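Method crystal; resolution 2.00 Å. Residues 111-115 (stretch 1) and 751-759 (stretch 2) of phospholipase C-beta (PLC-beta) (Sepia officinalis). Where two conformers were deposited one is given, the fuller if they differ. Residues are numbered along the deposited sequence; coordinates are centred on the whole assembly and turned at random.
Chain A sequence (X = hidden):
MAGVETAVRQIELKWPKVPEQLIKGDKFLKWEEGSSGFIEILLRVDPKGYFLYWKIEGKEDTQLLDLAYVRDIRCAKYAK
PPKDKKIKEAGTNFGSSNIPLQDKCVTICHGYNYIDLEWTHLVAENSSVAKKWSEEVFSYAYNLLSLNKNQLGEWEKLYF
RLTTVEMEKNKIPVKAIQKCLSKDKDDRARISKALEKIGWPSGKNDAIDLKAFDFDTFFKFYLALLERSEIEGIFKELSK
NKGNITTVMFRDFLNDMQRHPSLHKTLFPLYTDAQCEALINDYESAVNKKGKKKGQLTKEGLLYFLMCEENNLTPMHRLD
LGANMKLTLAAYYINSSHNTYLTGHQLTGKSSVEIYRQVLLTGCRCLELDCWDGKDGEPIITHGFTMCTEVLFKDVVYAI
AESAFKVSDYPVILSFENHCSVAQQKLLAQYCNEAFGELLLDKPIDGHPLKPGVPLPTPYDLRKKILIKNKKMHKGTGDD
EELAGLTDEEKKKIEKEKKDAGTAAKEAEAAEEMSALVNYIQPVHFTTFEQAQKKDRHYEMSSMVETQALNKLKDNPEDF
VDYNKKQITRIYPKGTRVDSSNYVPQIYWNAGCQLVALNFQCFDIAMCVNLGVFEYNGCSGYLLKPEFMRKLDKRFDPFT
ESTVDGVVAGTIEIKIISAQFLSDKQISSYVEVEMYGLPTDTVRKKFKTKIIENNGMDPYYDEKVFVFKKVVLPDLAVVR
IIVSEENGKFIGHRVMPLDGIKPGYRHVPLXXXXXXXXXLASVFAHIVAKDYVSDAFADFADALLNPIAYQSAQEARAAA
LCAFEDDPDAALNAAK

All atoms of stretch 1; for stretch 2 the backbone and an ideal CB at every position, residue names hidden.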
# COMPACT_ATOMS: atom_id res chain seq x y z
N GLY A 111 9.35 0.08 -10.82
CA GLY A 111 9.64 1.42 -10.37
C GLY A 111 9.47 1.54 -8.87
O GLY A 111 8.60 0.90 -8.27
N TYR A 112 10.33 2.36 -8.27
CA TYR A 112 10.26 2.68 -6.84
C TYR A 112 8.84 3.14 -6.48
O TYR A 112 8.28 2.69 -5.49
CB TYR A 112 11.28 3.77 -6.52
CG TYR A 112 11.61 3.90 -5.06
CD1 TYR A 112 12.14 2.83 -4.34
CD2 TYR A 112 11.43 5.11 -4.39
CE1 TYR A 112 12.46 2.95 -3.00
CE2 TYR A 112 11.75 5.24 -3.04
CZ TYR A 112 12.26 4.15 -2.36
OH TYR A 112 12.59 4.25 -1.03
N ASN A 113 8.31 4.06 -7.29
CA ASN A 113 6.90 4.44 -7.28
C ASN A 113 6.28 4.00 -8.61
O ASN A 113 7.01 3.62 -9.53
CB ASN A 113 6.74 5.96 -7.09
CG ASN A 113 7.25 6.78 -8.28
OD1 ASN A 113 6.62 6.84 -9.33
ND2 ASN A 113 8.38 7.45 -8.09
N TYR A 114 4.96 4.03 -8.70
CA TYR A 114 4.27 3.53 -9.91
C TYR A 114 4.01 4.57 -11.00
O TYR A 114 3.44 4.24 -12.04
CB TYR A 114 2.95 2.82 -9.55
CG TYR A 114 2.06 3.61 -8.64
CD1 TYR A 114 1.36 4.73 -9.10
CD2 TYR A 114 1.92 3.25 -7.30
CE1 TYR A 114 0.55 5.47 -8.25
CE2 TYR A 114 1.11 3.99 -6.45
CZ TYR A 114 0.43 5.09 -6.93
OH TYR A 114 -0.36 5.82 -6.08
N ILE A 115 4.43 5.82 -10.78
CA ILE A 115 4.30 6.86 -11.79
C ILE A 115 5.54 6.89 -12.70
O ILE A 115 5.41 7.04 -13.92
CB ILE A 115 4.09 8.25 -11.16
CG1 ILE A 115 2.79 8.28 -10.34
CG2 ILE A 115 4.04 9.33 -12.23
CD1 ILE A 115 1.54 8.06 -11.17
N UNK A 751 8.63 1.83 4.57
CA UNK A 751 8.05 1.78 3.24
C UNK A 751 8.24 3.11 2.54
O UNK A 751 8.37 4.16 3.19
CB UNK A 751 6.57 1.42 3.31
N UNK A 752 8.28 3.08 1.21
CA UNK A 752 8.28 4.32 0.44
C UNK A 752 6.85 4.84 0.31
O UNK A 752 5.93 4.30 0.93
CB UNK A 752 8.90 4.10 -0.94
N UNK A 753 6.66 5.89 -0.48
CA UNK A 753 5.34 6.55 -0.58
C UNK A 753 4.28 5.64 -1.20
O UNK A 753 3.11 5.74 -0.85
CB UNK A 753 5.45 7.83 -1.41
N UNK A 754 4.70 4.75 -2.10
CA UNK A 754 3.79 3.78 -2.71
C UNK A 754 3.55 2.54 -1.83
O UNK A 754 2.90 1.59 -2.25
CB UNK A 754 4.35 3.34 -4.07
N UNK A 755 4.10 2.58 -0.62
CA UNK A 755 4.00 1.50 0.36
C UNK A 755 4.75 0.23 -0.02
O UNK A 755 4.40 -0.85 0.43
CB UNK A 755 2.53 1.16 0.58
N UNK A 756 5.79 0.36 -0.84
CA UNK A 756 6.69 -0.76 -1.09
C UNK A 756 7.90 -0.67 -0.15
O UNK A 756 8.30 0.43 0.24
CB UNK A 756 7.14 -0.78 -2.55
N UNK A 757 8.49 -1.82 0.21
CA UNK A 757 9.59 -1.83 1.17
C UNK A 757 10.84 -1.09 0.69
O UNK A 757 11.25 -1.24 -0.46
CB UNK A 757 9.96 -3.28 1.50
N UNK A 758 11.43 -0.30 1.58
CA UNK A 758 12.77 0.22 1.35
C UNK A 758 13.81 -0.91 1.39
O UNK A 758 14.85 -0.80 0.77
CB UNK A 758 13.11 1.29 2.39
N UNK A 759 13.51 -1.96 2.15
CA UNK A 759 14.45 -3.06 2.38
C UNK A 759 14.87 -3.11 3.84
O UNK A 759 14.03 -3.22 4.73
CB UNK A 759 15.68 -2.91 1.48

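Stretch 1 offers position 751 nothing: the CA-to-CB bond points away, no atom of stretch 1 lies within 5.5 Å of the ideal CB, and the extended backbone admits almost any residue. The deposited residue is Arg751, which reaches the side chain of 755.

Position 752 is better defined. Its CA-to-CB bond points toward stretch 1, and the ideal CB lies 3.6 Å from Tyr112 CZ, so a side chain here starts out against the tyrosine ring. On the same side of the ring, 4.8 Å from the ideal CB of 752, is Tyr112 O, an acceptor that a donor from 752 could reach. The backbone also turns here, the N of 755 lying 3.0 Å from the O of 752 in a type I turn, and the first position of such a turn often carries Asn, Asp, Ser or Thr, which can accept a bond from a backbone amide. A short side chain with both a donor and an acceptor would meet both demands. The residue is Asn752, with chi1 in the p well. Its ND2 lies over one face of the Tyr112 ring, 3.3 Å from CE1 of that residue, and gives a weak hydrogen bond to Tyr112 O (2.8 Å, with an angle of only 120°). Its OD1 turns back into the loop, accepting from the N of 756 at 3.0 Å and, more weakly, from the N of 754 at 3.1 Å. One amide thus braces the turn and joins it to stretch 1.

At 753 the CB points sideways with no stretch 1 atom within 5.5 Å, and helix-like angles (-65/-31) suit many residues, polar ones among them. It is Glu753, which makes no close contact with stretch 1.

Position 754 again points toward stretch 1, but into a tight space: the ideal CB is 4.0 Å from Tyr114 CD2 and 4.2 Å from both Tyr112 O and Asn113 CA. A small residue fits, Ala or Ser, and a hydroxyl would find the Tyr112 carbonyl close by. Ser754 is deposited, with chi1 in the p well. Its CB packs obliquely against the Tyr114 ring (CB to Tyr114 CD2, 4.0 Å), while OG approaches Tyr112 O to 3.2 Å.

With phi and psi of 68/26, position 755 is left-handed, a conformation favouring Gly, Asn or Asp; its CB points away. Asn755 fills it, its OD1 taking a weak hydrogen bond from Arg751 NH1 at 3.3 Å.

Position 756 points toward stretch 1, yet its ideal CB remains 4.7 Å from Tyr112 O, leaving room for a long side chain. Arg756 takes it, its guanidinium bonded elsewhere in the structure.

At 757 the CB points away and a phi of -64° is compatible with proline, the residue found: Pro757.

At 758 the CB points sideways, 4.6 Å from Tyr112 OH, so a branched aliphatic or another medium-sized side chain could reach the ring's end. Leu758 does so, its CG 3.5 Å from Tyr112 OH.

Position 759, at 114/-121, would jam any CB against the preceding carbonyl oxygen. This calls for glycine, and Gly759 is present.

Stretch 2 (751-759) RNESNRPLG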
# COMPACT_ATOMS: atom_id res chain seq x y z
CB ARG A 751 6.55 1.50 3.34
CG ARG A 751 6.21 0.25 4.13
CD ARG A 751 6.51 -0.97 3.31
NE ARG A 751 6.26 -2.21 4.04
CZ ARG A 751 5.06 -2.70 4.34
NH1 ARG A 751 3.95 -2.05 4.00
NH2 ARG A 751 4.97 -3.85 4.99
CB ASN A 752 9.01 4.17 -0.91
CG ASN A 752 8.36 3.18 -1.86
OD1 ASN A 752 7.17 2.88 -1.77
ND2 ASN A 752 9.15 2.68 -2.80
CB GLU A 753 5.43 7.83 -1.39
CG GLU A 753 6.29 8.92 -0.79
CD GLU A 753 7.73 8.88 -1.28
OE1 GLU A 753 8.22 7.79 -1.66
OE2 GLU A 753 8.36 9.96 -1.29
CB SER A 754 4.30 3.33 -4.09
OG SER A 754 5.46 2.52 -3.97
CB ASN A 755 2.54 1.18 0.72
CG ASN A 755 2.39 0.61 2.14
OD1 ASN A 755 3.10 1.01 3.06
ND2 ASN A 755 1.46 -0.32 2.31
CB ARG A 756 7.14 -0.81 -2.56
CG ARG A 756 6.03 -1.25 -3.53
CD ARG A 756 5.60 -2.70 -3.28
NE ARG A 756 4.64 -3.20 -4.26
CZ ARG A 756 4.95 -3.77 -5.43
NH1 ARG A 756 6.22 -3.92 -5.81
NH2 ARG A 756 3.98 -4.18 -6.23
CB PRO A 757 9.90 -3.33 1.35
CG PRO A 757 8.80 -4.07 0.71
CD PRO A 757 8.19 -3.17 -0.30
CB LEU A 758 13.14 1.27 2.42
CG LEU A 758 12.81 2.72 2.11
CD1 LEU A 758 11.32 2.90 2.00
CD2 LEU A 758 13.40 3.64 3.17
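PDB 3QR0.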